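Local coordinates for protein PA0821 (Pseudomonas aeruginosa, PDB 7DRG) that probably acts as a type VI secretion immunity protein (antitoxin) that protects the cell against a putative VRR-NUC domain-containing nuclease effector, at residues His16-Gly22 / Tyr33-Leu38; Glu70-Leu76 / Leu87-Thr93; Pro175-Gly181 / Ser231-Asn237; Tyr302-Leu308 / Ala324-Leu328. One frame throughout, in Å; residues are numbered along the deposited sequence.

Interaction 1: His16-Gly22 / Tyr33-Leu38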
# COMPACT_ATOMS: atom_id res chain seq x y z
N HIS B 16 0.58 9.13 3.33
CA HIS B 16 1.39 8.84 4.50
C HIS B 16 0.54 8.62 5.75
O HIS B 16 -0.59 9.11 5.86
CB HIS B 16 2.38 9.98 4.76
CG HIS B 16 1.71 11.31 4.96
ND1 HIS B 16 1.12 12.00 3.92
CD2 HIS B 16 1.52 12.06 6.07
CE1 HIS B 16 0.60 13.12 4.38
NE2 HIS B 16 0.84 13.19 5.68
N LEU B 17 1.11 7.89 6.70
CA LEU B 17 0.64 7.81 8.08
C LEU B 17 1.73 8.35 8.98
O LEU B 17 2.89 7.94 8.85
CB LEU B 17 0.31 6.37 8.49
CG LEU B 17 -0.88 5.62 7.88
CD1 LEU B 17 -0.88 4.17 8.34
CD2 LEU B 17 -2.20 6.29 8.26
N LEU B 18 1.37 9.26 9.88
CA LEU B 18 2.38 9.86 10.77
C LEU B 18 2.84 8.88 11.84
O LEU B 18 4.03 8.78 12.11
CB LEU B 18 1.83 11.13 11.42
CG LEU B 18 1.32 12.20 10.46
CD1 LEU B 18 0.79 13.41 11.26
CD2 LEU B 18 2.42 12.63 9.49
N GLU B 19 1.91 8.15 12.44
CA GLU B 19 2.22 7.17 13.47
C GLU B 19 1.53 5.87 13.09
O GLU B 19 0.39 5.90 12.60
CB GLU B 19 1.73 7.67 14.84
CG GLU B 19 2.24 6.89 16.03
CD GLU B 19 1.77 7.50 17.34
OE1 GLU B 19 0.71 7.08 17.85
OE2 GLU B 19 2.44 8.43 17.84
N ILE B 20 2.20 4.74 13.27
CA ILE B 20 1.63 3.45 12.87
C ILE B 20 1.70 2.48 14.04
O ILE B 20 2.78 2.28 14.62
CB ILE B 20 2.33 2.85 11.64
CG1 ILE B 20 2.38 3.85 10.49
CG2 ILE B 20 1.58 1.60 11.17
CD1 ILE B 20 3.09 3.33 9.26
N ALA B 21 0.57 1.86 14.36
CA ALA B 21 0.54 0.90 15.46
C ALA B 21 1.43 -0.30 15.16
O ALA B 21 1.59 -0.71 14.00
CB ALA B 21 -0.89 0.43 15.72
N GLY B 22 2.02 -0.85 16.21
CA GLY B 22 2.91 -1.99 16.03
C GLY B 22 2.16 -3.17 15.45
O GLY B 22 1.00 -3.43 15.79
N TYR B 33 1.84 -0.97 21.03
CA TYR B 33 3.06 -0.17 20.99
C TYR B 33 3.08 0.58 19.67
O TYR B 33 2.32 0.26 18.75
CB TYR B 33 4.33 -1.03 21.17
CG TYR B 33 4.70 -1.89 19.97
CD1 TYR B 33 4.10 -3.13 19.77
CD2 TYR B 33 5.65 -1.47 19.05
CE1 TYR B 33 4.43 -3.92 18.69
CE2 TYR B 33 5.99 -2.26 17.95
CZ TYR B 33 5.37 -3.49 17.78
OH TYR B 33 5.69 -4.29 16.70
N ILE B 34 3.95 1.58 19.57
CA ILE B 34 4.10 2.36 18.35
C ILE B 34 5.16 1.66 17.49
O ILE B 34 6.34 1.63 17.85
CB ILE B 34 4.49 3.81 18.64
CG1 ILE B 34 3.45 4.47 19.54
CG2 ILE B 34 4.67 4.57 17.33
CD1 ILE B 34 3.85 5.86 20.02
N GLY B 35 4.74 1.11 16.35
CA GLY B 35 5.66 0.37 15.51
C GLY B 35 6.49 1.23 14.57
O GLY B 35 7.60 0.83 14.19
N ALA B 36 5.95 2.37 14.17
CA ALA B 36 6.65 3.23 13.20
C ALA B 36 6.24 4.69 13.38
O ALA B 36 5.12 4.93 13.65
CB ALA B 36 6.36 2.76 11.80
N VAL B 37 7.18 5.61 13.21
CA VAL B 37 6.81 7.04 13.29
C VAL B 37 7.53 7.77 12.15
O VAL B 37 8.68 7.56 11.97
CB VAL B 37 7.08 7.67 14.66
CG1 VAL B 37 8.52 7.54 15.08
CG2 VAL B 37 6.65 9.13 14.70
N LEU B 38 6.77 8.55 11.41
CA LEU B 38 7.32 9.33 10.29
C LEU B 38 8.09 10.52 10.85
O LEU B 38 7.55 11.24 11.64
CB LEU B 38 6.18 9.77 9.36
CG LEU B 38 6.61 10.41 8.04
CD1 LEU B 38 7.49 9.51 7.20
CD2 LEU B 38 5.41 10.89 7.26

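Interaction 2: Glu70-Leu76 / Leu87-Thr93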
# COMPACT_ATOMS: atom_id res chain seq x y z
N GLU B 70 17.37 16.96 24.24
CA GLU B 70 17.42 16.60 25.66
C GLU B 70 16.05 16.51 26.33
O GLU B 70 15.84 15.56 27.10
CB GLU B 70 18.32 17.59 26.40
CG GLU B 70 18.61 17.23 27.86
CD GLU B 70 17.52 17.68 28.82
OE1 GLU B 70 17.39 17.08 29.91
OE2 GLU B 70 16.78 18.63 28.48
N PRO B 71 15.09 17.42 26.10
CA PRO B 71 13.79 17.29 26.77
C PRO B 71 13.00 16.07 26.35
O PRO B 71 12.01 15.73 27.01
CB PRO B 71 13.05 18.58 26.39
CG PRO B 71 14.10 19.51 25.91
CD PRO B 71 15.15 18.66 25.29
N HIS B 72 13.40 15.38 25.27
CA HIS B 72 12.57 14.37 24.64
C HIS B 72 13.17 12.96 24.64
O HIS B 72 12.42 12.00 24.45
CB HIS B 72 12.26 14.77 23.19
CG HIS B 72 11.74 16.16 23.06
ND1 HIS B 72 10.47 16.52 23.45
CD2 HIS B 72 12.33 17.29 22.58
CE1 HIS B 72 10.29 17.81 23.22
NE2 HIS B 72 11.40 18.30 22.69
N LEU B 73 14.48 12.81 24.84
CA LEU B 73 15.08 11.48 24.80
C LEU B 73 14.65 10.67 26.02
O LEU B 73 14.50 11.21 27.12
CB LEU B 73 16.60 11.59 24.77
CG LEU B 73 17.18 12.22 23.50
CD1 LEU B 73 18.70 12.27 23.57
CD2 LEU B 73 16.73 11.45 22.27
N THR B 74 14.47 9.37 25.82
CA THR B 74 13.93 8.51 26.87
C THR B 74 14.75 7.24 27.11
O THR B 74 14.79 6.75 28.24
CB THR B 74 12.49 8.14 26.55
OG1 THR B 74 12.41 7.65 25.20
CG2 THR B 74 11.58 9.35 26.70
N TRP B 75 15.41 6.70 26.08
CA TRP B 75 16.07 5.41 26.19
C TRP B 75 17.40 5.41 25.45
O TRP B 75 17.55 6.06 24.41
CB TRP B 75 15.20 4.28 25.64
CG TRP B 75 13.86 4.23 26.25
CD1 TRP B 75 12.68 4.65 25.70
CD2 TRP B 75 13.53 3.73 27.56
NE1 TRP B 75 11.65 4.46 26.58
CE2 TRP B 75 12.14 3.89 27.73
CE3 TRP B 75 14.28 3.19 28.60
CZ2 TRP B 75 11.48 3.52 28.89
CZ3 TRP B 75 13.62 2.81 29.76
CH2 TRP B 75 12.24 2.98 29.89
N LEU B 76 18.36 4.65 25.98
CA LEU B 76 19.61 4.35 25.29
C LEU B 76 19.72 2.84 25.12
O LEU B 76 19.76 2.09 26.11
CB LEU B 76 20.81 4.89 26.07
CG LEU B 76 22.15 4.41 25.51
CD1 LEU B 76 22.36 4.94 24.10
CD2 LEU B 76 23.28 4.86 26.43
N LEU B 87 19.64 -1.96 27.71
CA LEU B 87 18.65 -0.89 27.78
C LEU B 87 18.87 -0.07 29.04
O LEU B 87 18.92 -0.61 30.14
CB LEU B 87 17.23 -1.45 27.78
CG LEU B 87 16.16 -0.37 27.95
CD1 LEU B 87 16.23 0.62 26.80
CD2 LEU B 87 14.79 -1.01 28.05
N THR B 88 18.99 1.25 28.87
CA THR B 88 19.17 2.18 29.98
C THR B 88 18.21 3.35 29.82
O THR B 88 18.11 3.91 28.72
CB THR B 88 20.61 2.70 30.06
OG1 THR B 88 21.53 1.59 30.02
CG2 THR B 88 20.84 3.50 31.33
N ALA B 89 17.51 3.72 30.89
CA ALA B 89 16.72 4.94 30.85
C ALA B 89 17.63 6.14 30.64
O ALA B 89 18.73 6.20 31.19
CB ALA B 89 15.92 5.12 32.14
N TYR B 90 17.18 7.10 29.82
CA TYR B 90 18.04 8.22 29.45
C TYR B 90 18.51 9.00 30.68
O TYR B 90 19.66 9.45 30.73
CB TYR B 90 17.30 9.13 28.47
CG TYR B 90 18.03 10.41 28.10
CD1 TYR B 90 19.21 10.37 27.37
CD2 TYR B 90 17.52 11.65 28.46
CE1 TYR B 90 19.88 11.55 27.02
CE2 TYR B 90 18.18 12.83 28.13
CZ TYR B 90 19.35 12.77 27.40
OH TYR B 90 19.98 13.95 27.07
N ARG B 91 17.64 9.13 31.68
CA ARG B 91 17.99 9.77 32.94
C ARG B 91 19.18 9.11 33.61
O ARG B 91 19.94 9.78 34.32
CB ARG B 91 16.80 9.72 33.90
CG ARG B 91 15.96 10.97 33.96
CD ARG B 91 14.96 10.86 35.11
NE ARG B 91 15.64 10.78 36.40
CZ ARG B 91 15.92 11.84 37.16
NH1 ARG B 91 15.56 13.05 36.76
NH2 ARG B 91 16.54 11.68 38.33
N ASP B 92 19.34 7.79 33.44
CA ASP B 92 20.37 7.03 34.15
C ASP B 92 21.66 6.87 33.36
O ASP B 92 22.59 6.21 33.84
CB ASP B 92 19.83 5.65 34.51
CG ASP B 92 18.61 5.71 35.39
OD1 ASP B 92 18.46 6.71 36.12
OD2 ASP B 92 17.80 4.75 35.35
N THR B 93 21.74 7.43 32.15
CA THR B 93 22.89 7.16 31.30
C THR B 93 24.09 7.99 31.72
O THR B 93 23.96 9.09 32.27
CB THR B 93 22.57 7.45 29.83
OG1 THR B 93 22.18 8.82 29.67
CG2 THR B 93 21.44 6.55 29.34
O HOH W 1 22.09 0.95 27.30

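Interaction 3: Pro175-Gly181 / Ser231-Asn237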
# COMPACT_ATOMS: atom_id res chain seq x y z
N PRO B 175 31.93 11.93 5.49
CA PRO B 175 31.32 10.64 5.14
C PRO B 175 31.57 10.26 3.69
O PRO B 175 31.90 11.08 2.84
CB PRO B 175 29.82 10.87 5.39
CG PRO B 175 29.74 12.15 6.19
CD PRO B 175 30.91 12.96 5.75
N GLU B 176 31.38 8.96 3.42
CA GLU B 176 31.47 8.48 2.05
C GLU B 176 30.23 8.83 1.25
O GLU B 176 30.32 9.14 0.06
CB GLU B 176 31.68 6.96 2.05
CG GLU B 176 32.75 6.48 3.02
CD GLU B 176 34.15 6.79 2.54
OE1 GLU B 176 34.48 6.40 1.40
OE2 GLU B 176 34.91 7.44 3.31
N GLN B 177 29.07 8.77 1.89
CA GLN B 177 27.79 8.97 1.23
C GLN B 177 26.73 9.15 2.30
O GLN B 177 26.97 8.85 3.48
CB GLN B 177 27.42 7.79 0.32
CG GLN B 177 27.38 6.46 1.07
CD GLN B 177 27.00 5.30 0.18
OE1 GLN B 177 25.94 5.30 -0.44
NE2 GLN B 177 27.88 4.30 0.11
N GLY B 178 25.57 9.64 1.90
CA GLY B 178 24.53 9.89 2.87
C GLY B 178 23.33 10.54 2.23
O GLY B 178 23.34 10.90 1.04
N TYR B 179 22.28 10.69 3.03
CA TYR B 179 21.02 11.27 2.57
C TYR B 179 20.19 11.64 3.79
O TYR B 179 20.41 11.14 4.89
CB TYR B 179 20.24 10.30 1.66
CG TYR B 179 20.28 8.88 2.15
CD1 TYR B 179 19.40 8.43 3.14
CD2 TYR B 179 21.21 7.98 1.64
CE1 TYR B 179 19.47 7.12 3.61
CE2 TYR B 179 21.29 6.68 2.10
CZ TYR B 179 20.41 6.25 3.08
OH TYR B 179 20.51 4.95 3.52
N ALA B 180 19.21 12.51 3.56
CA ALA B 180 18.28 12.88 4.62
C ALA B 180 16.93 13.22 4.00
O ALA B 180 16.86 13.72 2.88
CB ALA B 180 18.77 14.08 5.44
N GLY B 181 15.88 12.96 4.76
CA GLY B 181 14.53 13.24 4.29
C GLY B 181 13.54 12.46 5.14
O GLY B 181 13.86 12.02 6.24
N SER B 231 17.58 12.09 -1.73
CA SER B 231 16.42 12.51 -0.95
C SER B 231 16.48 14.03 -0.85
O SER B 231 17.10 14.68 -1.69
CB SER B 231 16.39 11.81 0.41
OG SER B 231 15.10 11.95 0.99
N TRP B 232 15.84 14.58 0.18
CA TRP B 232 15.88 16.04 0.36
C TRP B 232 17.31 16.53 0.46
O TRP B 232 17.69 17.53 -0.18
CB TRP B 232 15.08 16.44 1.61
CG TRP B 232 15.05 17.93 1.82
CD1 TRP B 232 14.75 18.88 0.88
CD2 TRP B 232 15.33 18.63 3.03
NE1 TRP B 232 14.83 20.14 1.44
CE2 TRP B 232 15.18 20.01 2.76
CE3 TRP B 232 15.67 18.24 4.33
CZ2 TRP B 232 15.36 20.99 3.74
CZ3 TRP B 232 15.87 19.21 5.30
CH2 TRP B 232 15.72 20.57 5.00
N LEU B 233 18.14 15.85 1.24
CA LEU B 233 19.57 16.10 1.27
C LEU B 233 20.27 14.87 0.74
O LEU B 233 19.88 13.74 1.06
CB LEU B 233 20.05 16.43 2.69
CG LEU B 233 19.24 17.48 3.46
CD1 LEU B 233 19.90 17.76 4.81
CD2 LEU B 233 19.11 18.77 2.65
N THR B 234 21.28 15.08 -0.10
CA THR B 234 22.08 14.00 -0.66
C THR B 234 23.55 14.36 -0.49
O THR B 234 23.96 15.45 -0.88
CB THR B 234 21.75 13.80 -2.15
OG1 THR B 234 20.33 13.65 -2.29
CG2 THR B 234 22.44 12.55 -2.68
N LEU B 235 24.33 13.44 0.09
CA LEU B 235 25.74 13.69 0.37
C LEU B 235 26.60 12.83 -0.56
O LEU B 235 26.44 11.61 -0.60
CB LEU B 235 26.08 13.40 1.84
CG LEU B 235 27.52 13.73 2.27
CD1 LEU B 235 27.54 14.08 3.72
CD2 LEU B 235 28.46 12.55 2.03
N LEU B 236 27.54 13.47 -1.25
CA LEU B 236 28.52 12.79 -2.08
C LEU B 236 29.91 13.17 -1.60
O LEU B 236 30.21 14.36 -1.48
CB LEU B 236 28.39 13.18 -3.55
CG LEU B 236 27.01 13.13 -4.21
CD1 LEU B 236 27.12 13.61 -5.64
CD2 LEU B 236 26.42 11.73 -4.16
N ASN B 237 30.76 12.17 -1.35
CA ASN B 237 32.16 12.52 -1.12
C ASN B 237 32.80 12.91 -2.45
O ASN B 237 32.20 12.80 -3.52
CB ASN B 237 32.91 11.37 -0.43
CG ASN B 237 33.07 10.13 -1.30
OD1 ASN B 237 32.41 9.97 -2.33
ND2 ASN B 237 33.95 9.23 -0.87
O HOH W 2 35.37 10.03 1.54

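Interaction 4: Tyr302-Leu308 / Ala324-Leu328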
# COMPACT_ATOMS: atom_id res chain seq x y z
N TYR B 302 23.67 2.49 -6.94
CA TYR B 302 23.84 1.04 -6.86
C TYR B 302 22.82 0.35 -7.76
O TYR B 302 21.64 0.73 -7.80
CB TYR B 302 23.67 0.54 -5.42
CG TYR B 302 24.79 0.90 -4.47
CD1 TYR B 302 26.03 0.28 -4.54
CD2 TYR B 302 24.59 1.84 -3.47
CE1 TYR B 302 27.05 0.60 -3.66
CE2 TYR B 302 25.60 2.17 -2.58
CZ TYR B 302 26.83 1.54 -2.68
OH TYR B 302 27.83 1.87 -1.80
N GLU B 303 23.27 -0.67 -8.50
CA GLU B 303 22.34 -1.46 -9.29
C GLU B 303 21.48 -2.35 -8.41
O GLU B 303 20.32 -2.63 -8.74
CB GLU B 303 23.11 -2.30 -10.31
CG GLU B 303 24.10 -1.49 -11.14
CD GLU B 303 24.80 -2.33 -12.19
OE1 GLU B 303 26.05 -2.42 -12.13
OE2 GLU B 303 24.11 -2.89 -13.06
N THR B 304 22.04 -2.80 -7.29
CA THR B 304 21.32 -3.56 -6.29
C THR B 304 22.00 -3.33 -4.95
O THR B 304 23.21 -3.11 -4.88
CB THR B 304 21.29 -5.06 -6.63
OG1 THR B 304 20.59 -5.77 -5.61
CG2 THR B 304 22.71 -5.60 -6.76
N ILE B 305 21.21 -3.37 -3.87
CA ILE B 305 21.75 -3.35 -2.52
C ILE B 305 21.32 -4.58 -1.73
O ILE B 305 21.46 -4.61 -0.50
CB ILE B 305 21.38 -2.06 -1.77
CG1 ILE B 305 19.86 -1.89 -1.67
CG2 ILE B 305 22.01 -0.84 -2.43
CD1 ILE B 305 19.45 -0.65 -0.89
N GLY B 306 20.81 -5.59 -2.40
CA GLY B 306 20.22 -6.71 -1.70
C GLY B 306 18.86 -6.35 -1.16
O GLY B 306 18.26 -5.32 -1.48
N SER B 307 18.36 -7.21 -0.29
CA SER B 307 17.05 -7.00 0.29
C SER B 307 17.08 -5.86 1.31
O SER B 307 18.07 -5.68 2.04
CB SER B 307 16.54 -8.28 0.94
OG SER B 307 16.35 -9.27 -0.06
N LEU B 308 16.01 -5.07 1.33
CA LEU B 308 15.85 -4.00 2.31
C LEU B 308 15.26 -4.50 3.61
O LEU B 308 15.50 -3.90 4.67
CB LEU B 308 14.96 -2.90 1.73
CG LEU B 308 15.65 -2.04 0.67
CD1 LEU B 308 14.62 -1.33 -0.19
CD2 LEU B 308 16.59 -1.04 1.34
N ALA B 324 13.09 -4.93 -3.92
CA ALA B 324 14.09 -3.99 -3.44
C ALA B 324 14.84 -3.33 -4.60
O ALA B 324 15.04 -2.11 -4.60
CB ALA B 324 15.07 -4.69 -2.50
N ASP B 325 15.23 -4.13 -5.60
CA ASP B 325 15.87 -3.57 -6.78
C ASP B 325 14.97 -2.56 -7.47
O ASP B 325 15.44 -1.52 -7.95
CB ASP B 325 16.25 -4.69 -7.75
CG ASP B 325 17.40 -5.55 -7.24
OD1 ASP B 325 17.99 -5.22 -6.19
OD2 ASP B 325 17.73 -6.55 -7.91
N GLN B 326 13.66 -2.84 -7.54
CA GLN B 326 12.74 -1.90 -8.16
C GLN B 326 12.60 -0.63 -7.34
O GLN B 326 12.49 0.47 -7.91
CB GLN B 326 11.37 -2.57 -8.37
CG GLN B 326 11.38 -3.63 -9.45
CD GLN B 326 11.71 -3.06 -10.82
OE1 GLN B 326 12.57 -3.59 -11.52
NE2 GLN B 326 11.02 -1.99 -11.20
N TRP B 327 12.62 -0.75 -6.01
CA TRP B 327 12.54 0.44 -5.17
C TRP B 327 13.66 1.43 -5.49
O TRP B 327 13.44 2.65 -5.48
CB TRP B 327 12.58 0.04 -3.69
CG TRP B 327 12.49 1.26 -2.80
CD1 TRP B 327 11.35 1.89 -2.40
CD2 TRP B 327 13.59 2.01 -2.26
NE1 TRP B 327 11.66 2.97 -1.62
CE2 TRP B 327 13.03 3.07 -1.52
CE3 TRP B 327 14.98 1.89 -2.32
CZ2 TRP B 327 13.82 4.01 -0.85
CZ3 TRP B 327 15.76 2.82 -1.65
CH2 TRP B 327 15.17 3.87 -0.93
N LEU B 328 14.86 0.92 -5.78
CA LEU B 328 15.98 1.80 -6.10
C LEU B 328 15.69 2.69 -7.30
O LEU B 328 16.22 3.81 -7.40
CB LEU B 328 17.23 0.97 -6.38
CG LEU B 328 17.83 0.18 -5.22
CD1 LEU B 328 18.97 -0.71 -5.70
CD2 LEU B 328 18.32 1.15 -4.15
O HOH W 3 17.95 -1.27 -9.39
O HOH W 4 18.39 -3.86 -3.89

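Interaction 1: His16-Gly22 / Tyr33-Leu38
The strands 19-22 and 34-38 run antiparallel at 155°, their axes approaching to 3.9 Å. Near the start of the pairing, Leu38 N donates to Leu18 O (2.8 Å) and Ile20 N to Ala36 O (3.0 Å). The register then slips by one residue. Gly35 N (2.9 Å) and Ala36 N (3.2 Å) both donate to Ile20 O, which makes a classic beta bulge. Beyond it, Gly22 N donates to Tyr33 O (2.8 Å). This is a beta hairpin, pairing strand 19-22 with strand 34-46 of the large antiparallel sheet. Gly22 lies under the Tyr33 ring: its CA is 3.6 Å from the ring centroid, a CH-pi contact over the face. A CB here would clash with that ring. The Tyr33 hydroxyl is hydrogen-bonded to Asp194. Ile20 and Ala36 share one face, with their CB atoms 4.0 Å apart, and both touch Tyr184 of strand 182-186. Glu19 and Val37 lie on the other face; Glu19 CG also comes within 3.6 Å of Ile34 CG2.

Interaction 2: Glu70-Leu76 / Leu87-Thr93
Tyr90 lays its ring flat against Leu73, although both residues lie outside the paired strands. The contact belongs to a short beta hairpin of strands 75-77 and 87-89, at the surface of the protein. Leu73 CB sits 3.6 Å from the Tyr90 ring centroid and only 4° off the ring normal, a CH-pi contact over the face. Leu73 CD1 adds a contact of 3.7 Å to Tyr90 CE1. Tyr90 buries more surface here than any other residue of the two segments. Tyr90 OH lies 3.6 Å from Glu70 CG and is hydrogen-bonded to Glu66. Trp75 and Ala89 form a non-hydrogen-bonded pair. Leu76 and Thr88 form the hydrogen-bonded pair, with Leu76 N to Thr88 O at 2.8 Å and Thr88 N to Leu76 O at 3.0 Å. Tyr90 N also donates to Thr74 O (2.9 Å), just where the chain enters a 3-10 turn. Across the hairpin, the Trp75 indole reaches back over the second strand: CE3 is 3.7 Å from Leu87 CD1, and CZ3 is 4.0 Å from Ala89 CB. Thr74 and Trp75 both face Thr114, a classic beta bulge against strand 109-114. Leu76 CB meets Thr93 CG2 at 3.7 Å. The Thr93 side chain is held by its own turn, with OG1 donating to Tyr90 O at 2.8 Å.

Interaction 3: Pro175-Gly181 / Ser231-Asn237
Leu235 packs on Pro175, its CD1 3.8 Å from Pro175 CG. It has the largest buried area of this contact. The two segments are neighbouring antiparallel strands of the central sheet, 177-180 and 233-237, at 171°. Gly178 is the hydrogen-bonded strand partner of Leu235. Leu235 N donates to Gly178 O (2.9 Å), while the return bond from Gly178 N to Leu235 O is weak (3.3 Å). Ala180 and Leu233 form the next hydrogen-bonded pair, at 2.9 Å from Ala180 N to Leu233 O and 3.0 Å from Leu233 N to Ala180 O. Trp232 and Leu233 both face Ala180, a classic beta bulge. Ala180, Leu233 and Leu235 share a face that is covered by helix 161-173. On the other face, Thr234 packs on helix 288-297, and the Tyr179 hydroxyl is hydrogen-bonded to Tyr45 of strand 34-46. At the far end, Asn237 caps the following helix through a hydrogen bond from Arg240 N to its OD1. Asn237 ND2 donates to a water at 2.9 Å, and that water makes a weak bond of 3.2 Å to Glu176 OE2.

Interaction 4: Tyr302-Leu308 / Ala324-Leu328
Leu328 has the most surface covered in this contact, followed by Ala324 and Leu308. Leu328 CD1 lies 3.7 Å from both Tyr302 O and Thr304 CA. Its CD2 meets Ile305 CD1 at 3.9 Å. One turn earlier on the helix, Ala324 CB rests 3.4 Å from Gly306 O and 4.1 Å from Leu308 CD1. Leu308 CD1 also reaches Trp327 CE3 at 3.9 Å, so the loop closes over an apolar side of the helix. Asp325 adds the polar part. Its OD1 accepts from Thr304 OG1 at 2.7 Å. That hydroxyl in turn accepts from Gly306 N at 3.2 Å, which makes an ST turn. One water links Asp325 OD1 (2.7 Å), Ile305 N (2.9 Å) and Gly306 O (2.8 Å). A second donates to Glu303 O (2.8 Å) and Asp325 O (2.9 Å). The contact joins the loop that follows helix 288-297 to helix 321-328. Tyr302 stacks on Phe222, and its hydroxyl is hydrogen-bonded to Phe222 O and to Gln177 of strand 177-180. Trp327, which also meets Leu308, packs on Leu319 of the second subunit.

In the fold
Interaction 3 is the most buried of the four, and interaction 2 lies at the surface. Interactions 1 and 4 are partly buried. The first three all belong to one antiparallel sheet. Interactions 1 and 2 are local hairpins, whereas interaction 3 pairs strands about 50 residues apart. Strands 34-46 and 177-180 are neighbours, which ties interaction 1 to interaction 3 through the sheet. Interaction 4 joins a loop to a helix, with apolar packing, one side-chain hydrogen bond and two water bridges, and no backbone pairing. It touches interaction 3 where Gln177 NE2 lies 3.1 Å from Tyr302 OH, a probable hydrogen bond. Interactions 2 and 4 are farthest apart, with centres about 35 Å from each other.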